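Local coordinates for protein endopolygalacturonase (Chondrostereum purpureum, PDB 1K5C) that probably hydrolyses the alpha-1,4-galacturonosyl links of polygalacturonate from within the chain, as a fungal family 28 glycoside hydrolase, at residues A[37-51]-A[66-80]. Residues are numbered along the deposited sequence; the frame is centred on the assembly and turned at random.
Sequences PDKGATVTMAGDITF and TGINFVGADHIFDGN
Met45 and His75 run alongside in opposite directions, Met45 SD 3.9 Å from His75 CB, where residues 37-51 and 66-80, parts of successive coils of a right-handed parallel beta-helix, bend between two ladders. The helix exemplifies how equivalent strands of neighbouring coils stack in parallel: 42-45 beside 68-71, 49-51 beside 76-78, the register shifting by one at the type I' turn Gly72-His75. Backbone bonds such as Val43 N to Asn69 O and Ile49 N to Ile76 O join them. Inside, Met45 bends at chi3 (91°) and lays CE over one face of the Phe77 ring, 3.9 Å from its centroid, while Met45 CG packs 3.6 Å from Phe70 CZ. Val43 CG1, anti to the backbone N, touches Phe70 CE2, and Phe112 of the next coil meets both phenylalanines.

At the bend, the His75 imidazole lies over the Ala46-Gly47 backbone. His75 ND1 donates in the ring plane to Asp48 OD1 (3.1 Å), which also accepts from Ile76 N (2.9 Å) across the opposite carboxylate face. A leucine in place of His75 would probably leave Asp48 OD1 without its ring donor and the carboxylate freer to turn. On the outer face, Asn69 ND2 reaches Thr42 OG1 (3.2 Å), while Asn69 OD1 accepts from Lys110. Asn80 ND2 donates a straight bond (179° at the hydrogen) to Phe51 O, from above the carbonyl plane. The chemistry thus divides: sulfur and aromatic rings fill the core, whereas polar side chains supplement the backbone ladders at the bend and outside.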
loop_
_atom_site.group_PDB
_atom_site.type_symbol
_atom_site.label_atom_id
_atom_site.label_comp_id
_atom_site.label_asym_id
_atom_site.label_seq_id
_atom_site.Cartn_x
_atom_site.Cartn_y
_atom_site.Cartn_z
ATOM N N PRO A 37 12.902 -6.505 -18.976
ATOM C CA PRO A 37 14.186 -5.915 -19.447
ATOM C C PRO A 37 15.377 -6.761 -19.014
ATOM O O PRO A 37 15.344 -7.535 -18.063
ATOM C CB PRO A 37 14.218 -4.536 -18.763
ATOM C CG PRO A 37 12.862 -4.342 -18.168
ATOM C CD PRO A 37 12.314 -5.708 -17.913
ATOM N N ASP A 38 16.481 -6.531 -19.760
ATOM C CA ASP A 38 17.765 -7.142 -19.391
ATOM C C ASP A 38 18.164 -6.758 -17.977
ATOM O O ASP A 38 17.813 -5.651 -17.447
ATOM C CB ASP A 38 18.869 -6.638 -20.322
ATOM C CG ASP A 38 18.849 -7.195 -21.746
ATOM O OD1 ASP A 38 17.904 -7.854 -22.129
ATOM O OD2 ASP A 38 19.858 -6.937 -22.442
ATOM N N LYS A 39 18.966 -7.623 -17.367
ATOM C CA LYS A 39 19.562 -7.297 -16.046
ATOM C C LYS A 39 20.212 -5.926 -16.067
ATOM O O LYS A 39 21.002 -5.632 -16.990
ATOM C CB LYS A 39 20.642 -8.312 -15.670
ATOM C CG LYS A 39 20.156 -9.750 -15.375
ATOM C CD LYS A 39 21.361 -10.665 -15.336
ATOM C CE LYS A 39 20.995 -12.081 -14.930
ATOM N NZ LYS A 39 20.555 -12.173 -13.471
ATOM N N GLY A 40 19.892 -5.075 -15.100
ATOM C CA GLY A 40 20.526 -3.795 -14.967
ATOM C C GLY A 40 20.077 -2.748 -15.959
ATOM O O GLY A 40 20.676 -1.658 -15.963
ATOM N N ALA A 41 19.065 -3.014 -16.789
ATOM C CA ALA A 41 18.697 -2.037 -17.811
ATOM C C ALA A 41 18.079 -0.782 -17.164
ATOM O O ALA A 41 17.403 -0.867 -16.112
ATOM C CB ALA A 41 17.694 -2.657 -18.767
ATOM N N THR A 42 18.287 0.332 -17.841
ATOM C CA THR A 42 17.554 1.579 -17.537
ATOM C C THR A 42 16.376 1.647 -18.491
ATOM O O THR A 42 16.545 1.531 -19.712
ATOM C CB THR A 42 18.459 2.770 -17.727
ATOM O OG1 THR A 42 19.540 2.721 -16.741
ATOM C CG2 THR A 42 17.724 4.119 -17.496
ATOM N N VAL A 43 15.179 1.866 -17.934
ATOM C CA VAL A 43 13.954 2.065 -18.717
ATOM C C VAL A 43 13.497 3.466 -18.405
ATOM O O VAL A 43 13.221 3.791 -17.241
ATOM C CB VAL A 43 12.905 1.056 -18.305
ATOM C CG1 VAL A 43 11.598 1.291 -19.097
ATOM C CG2 VAL A 43 13.419 -0.391 -18.471
ATOM N N THR A 44 13.433 4.342 -19.428
ATOM C CA THR A 44 13.063 5.722 -19.259
ATOM C C THR A 44 11.762 5.999 -19.959
ATOM O O THR A 44 11.642 5.717 -21.169
ATOM C CB THR A 44 14.154 6.665 -19.845
ATOM O OG1 THR A 44 15.423 6.357 -19.202
ATOM C CG2 THR A 44 13.844 8.139 -19.615
ATOM N N MET A 45 10.781 6.537 -19.235
ATOM C CA MET A 45 9.531 6.930 -19.856
ATOM C C MET A 45 9.657 8.266 -20.560
ATOM O O MET A 45 10.200 9.230 -19.982
ATOM C CB MET A 45 8.419 7.102 -18.807
ATOM C CG MET A 45 7.871 5.889 -18.250
ATOM S SD MET A 45 6.422 6.124 -17.241
ATOM C CE MET A 45 4.938 6.004 -18.267
ATOM N N ALA A 46 9.138 8.320 -21.779
ATOM C CA ALA A 46 9.209 9.549 -22.605
ATOM C C ALA A 46 7.821 10.040 -22.955
ATOM O O ALA A 46 7.719 11.056 -23.678
ATOM C CB ALA A 46 10.006 9.288 -23.884
ATOM N N GLY A 47 6.769 9.389 -22.496
ATOM C CA GLY A 47 5.389 9.839 -22.717
ATOM C C GLY A 47 4.472 9.116 -21.739
ATOM O O GLY A 47 4.908 8.267 -20.974
ATOM N N ASP A 48 3.202 9.544 -21.775
ATOM C CA ASP A 48 2.189 8.940 -20.910
ATOM C C ASP A 48 1.566 7.726 -21.612
ATOM O O ASP A 48 1.385 7.712 -22.850
ATOM C CB ASP A 48 1.101 9.961 -20.632
ATOM C CG ASP A 48 1.574 11.201 -19.873
ATOM O OD1 ASP A 48 2.631 11.141 -19.199
ATOM O OD2 ASP A 48 0.820 12.207 -19.928
ATOM N N ILE A 49 1.200 6.720 -20.811
ATOM C CA ILE A 49 0.568 5.492 -21.347
ATOM C C ILE A 49 -0.846 5.427 -20.819
ATOM O O ILE A 49 -1.073 5.410 -19.612
ATOM C CB ILE A 49 1.405 4.255 -20.998
ATOM C CG1 ILE A 49 2.824 4.398 -21.641
ATOM C CG2 ILE A 49 0.715 2.997 -21.522
ATOM C CD1 ILE A 49 3.789 3.359 -21.238
ATOM N N THR A 50 -1.791 5.441 -21.745
ATOM C CA THR A 50 -3.233 5.433 -21.421
ATOM C C THR A 50 -3.809 4.071 -21.722
ATOM O O THR A 50 -3.522 3.495 -22.789
ATOM C CB THR A 50 -3.944 6.544 -22.220
ATOM O OG1 THR A 50 -3.389 7.819 -21.847
ATOM C CG2 THR A 50 -5.453 6.589 -21.934
ATOM N N PHE A 51 -4.640 3.540 -20.823
ATOM C CA PHE A 51 -5.192 2.186 -20.992
ATOM C C PHE A 51 -6.673 2.321 -21.329
ATOM O O PHE A 51 -7.508 2.758 -20.509
ATOM C CB PHE A 51 -5.008 1.399 -19.699
ATOM C CG PHE A 51 -3.552 1.076 -19.449
ATOM C CD1 PHE A 51 -2.629 2.063 -19.033
ATOM C CD2 PHE A 51 -3.080 -0.242 -19.618
ATOM C CE1 PHE A 51 -1.306 1.759 -18.834
ATOM C CE2 PHE A 51 -1.737 -0.541 -19.376
ATOM C CZ PHE A 51 -0.850 0.470 -18.987
ATOM N N THR A 66 15.800 -7.640 -12.931
ATOM C CA THR A 66 16.782 -7.637 -11.863
ATOM C C THR A 66 17.613 -6.355 -11.985
ATOM O O THR A 66 18.176 -6.066 -13.034
ATOM C CB THR A 66 17.694 -8.865 -11.929
ATOM O OG1 THR A 66 16.872 -10.035 -11.794
ATOM C CG2 THR A 66 18.755 -8.845 -10.831
ATOM N N GLY A 67 17.657 -5.559 -10.916
ATOM C CA GLY A 67 18.484 -4.338 -10.909
ATOM C C GLY A 67 18.024 -3.313 -11.899
ATOM O O GLY A 67 18.831 -2.545 -12.450
ATOM N N ILE A 68 16.696 -3.250 -12.170
ATOM C CA ILE A 68 16.180 -2.289 -13.146
ATOM C C ILE A 68 16.263 -0.871 -12.586
ATOM O O ILE A 68 15.987 -0.643 -11.408
ATOM C CB ILE A 68 14.724 -2.677 -13.491
ATOM C CG1 ILE A 68 14.618 -4.141 -13.998
ATOM C CG2 ILE A 68 14.079 -1.665 -14.455
ATOM C CD1 ILE A 68 15.632 -4.436 -15.119
ATOM N N ASN A 69 16.594 0.063 -13.478
ATOM C CA ASN A 69 16.596 1.497 -13.129
ATOM C C ASN A 69 15.476 2.128 -13.967
ATOM O O ASN A 69 15.649 2.352 -15.157
ATOM C CB ASN A 69 17.964 2.068 -13.486
ATOM C CG ASN A 69 18.071 3.529 -13.252
ATOM O OD1 ASN A 69 17.432 4.062 -12.344
ATOM N ND2 ASN A 69 18.858 4.240 -14.033
ATOM N N PHE A 70 14.310 2.371 -13.342
ATOM C CA PHE A 70 13.163 2.909 -14.048
ATOM C C PHE A 70 13.042 4.378 -13.772
ATOM O O PHE A 70 12.867 4.789 -12.608
ATOM C CB PHE A 70 11.881 2.132 -13.665
ATOM C CG PHE A 70 10.690 2.476 -14.520
ATOM C CD1 PHE A 70 9.952 3.640 -14.322
ATOM C CD2 PHE A 70 10.293 1.581 -15.535
ATOM C CE1 PHE A 70 8.866 3.937 -15.090
ATOM C CE2 PHE A 70 9.204 1.878 -16.329
ATOM C CZ PHE A 70 8.513 3.073 -16.127
ATOM N N VAL A 71 13.160 5.191 -14.830
ATOM C CA VAL A 71 13.222 6.636 -14.745
ATOM C C VAL A 71 11.934 7.160 -15.348
ATOM O O VAL A 71 11.755 7.169 -16.578
ATOM C CB VAL A 71 14.481 7.158 -15.501
ATOM C CG1 VAL A 71 14.487 8.705 -15.504
ATOM C CG2 VAL A 71 15.746 6.546 -14.915
ATOM N N GLY A 72 11.017 7.602 -14.497
ATOM C CA GLY A 72 9.666 7.955 -14.957
ATOM C C GLY A 72 9.552 9.285 -15.634
ATOM O O GLY A 72 8.621 9.501 -16.426
ATOM N N ALA A 73 10.450 10.248 -15.278
ATOM C CA ALA A 73 10.423 11.595 -15.871
ATOM C C ALA A 73 9.007 12.209 -15.732
ATOM O O ALA A 73 8.570 12.993 -16.586
ATOM C CB ALA A 73 10.944 11.572 -17.310
ATOM N N ASP A 74 8.339 11.912 -14.616
ATOM C CA ASP A 74 7.041 12.472 -14.225
ATOM C C ASP A 74 5.898 12.097 -15.200
ATOM O O ASP A 74 4.847 12.701 -15.177
ATOM C CB ASP A 74 7.125 13.988 -14.016
ATOM C CG ASP A 74 7.934 14.373 -12.817
ATOM O OD1 ASP A 74 7.862 13.673 -11.806
ATOM O OD2 ASP A 74 8.548 15.456 -12.884
ATOM N N HIS A 75 6.096 11.028 -15.983
ATOM C CA HIS A 75 5.014 10.567 -16.853
ATOM C C HIS A 75 3.979 9.741 -16.091
ATOM O O HIS A 75 4.160 9.383 -14.927
ATOM C CB HIS A 75 5.601 9.798 -18.049
ATOM C CG HIS A 75 6.319 10.731 -18.953
ATOM N ND1 HIS A 75 5.689 11.579 -19.813
ATOM C CD2 HIS A 75 7.669 10.939 -19.075
ATOM C CE1 HIS A 75 6.606 12.313 -20.454
ATOM N NE2 HIS A 75 7.764 11.933 -20.059
ATOM N N ILE A 76 2.863 9.497 -16.804
ATOM C CA ILE A 76 1.628 8.962 -16.210
ATOM C C ILE A 76 1.228 7.650 -16.871
ATOM O O ILE A 76 1.251 7.542 -18.118
ATOM C CB ILE A 76 0.496 9.990 -16.404
ATOM C CG1 ILE A 76 0.790 11.302 -15.651
ATOM C CG2 ILE A 76 -0.852 9.423 -15.998
ATOM C CD1 ILE A 76 -0.133 12.422 -16.046
ATOM N N PHE A 77 0.821 6.704 -16.029
ATOM C CA PHE A 77 0.037 5.525 -16.443
ATOM C C PHE A 77 -1.417 5.846 -16.093
ATOM O O PHE A 77 -1.747 5.981 -14.908
ATOM C CB PHE A 77 0.462 4.280 -15.660
ATOM C CG PHE A 77 1.864 3.791 -15.932
ATOM C CD1 PHE A 77 2.948 4.294 -15.191
ATOM C CD2 PHE A 77 2.124 2.828 -16.886
ATOM C CE1 PHE A 77 4.237 3.813 -15.429
ATOM C CE2 PHE A 77 3.399 2.352 -17.097
ATOM C CZ PHE A 77 4.479 2.830 -16.358
ATOM N N ASP A 78 -2.257 6.037 -17.121
ATOM C CA ASP A 78 -3.654 6.471 -16.926
ATOM C C ASP A 78 -4.586 5.253 -17.057
ATOM O O ASP A 78 -4.710 4.675 -18.151
ATOM C CB ASP A 78 -3.979 7.537 -17.951
ATOM C CG ASP A 78 -5.390 8.109 -17.857
ATOM O OD1 ASP A 78 -6.205 7.595 -17.088
ATOM O OD2 ASP A 78 -5.603 9.100 -18.605
ATOM N N GLY A 79 -5.192 4.869 -15.949
ATOM C CA GLY A 79 -6.035 3.694 -15.899
ATOM C C GLY A 79 -7.489 3.947 -16.258
ATOM O O GLY A 79 -8.300 2.975 -16.277
ATOM N N ASN A 80 -7.901 5.186 -16.554
ATOM C CA ASN A 80 -9.290 5.456 -16.925
ATOM C C ASN A 80 -10.270 4.937 -15.862
ATOM O O ASN A 80 -11.381 4.483 -16.188
ATOM C CB ASN A 80 -9.627 4.864 -18.320
ATOM C CG ASN A 80 -9.343 5.891 -19.385
ATOM O OD1 ASN A 80 -9.799 7.026 -19.311
ATOM N ND2 ASN A 80 -8.611 5.507 -20.427
HETATM O O HOH W 1 16.435 -8.526 -15.555
HETATM O O HOH W 2 17.760 -11.942 -13.468
HETATM O O HOH W 3 3.406 13.790 -18.061
HETATM O O HOH W 4 -8.421 1.034 -18.304
#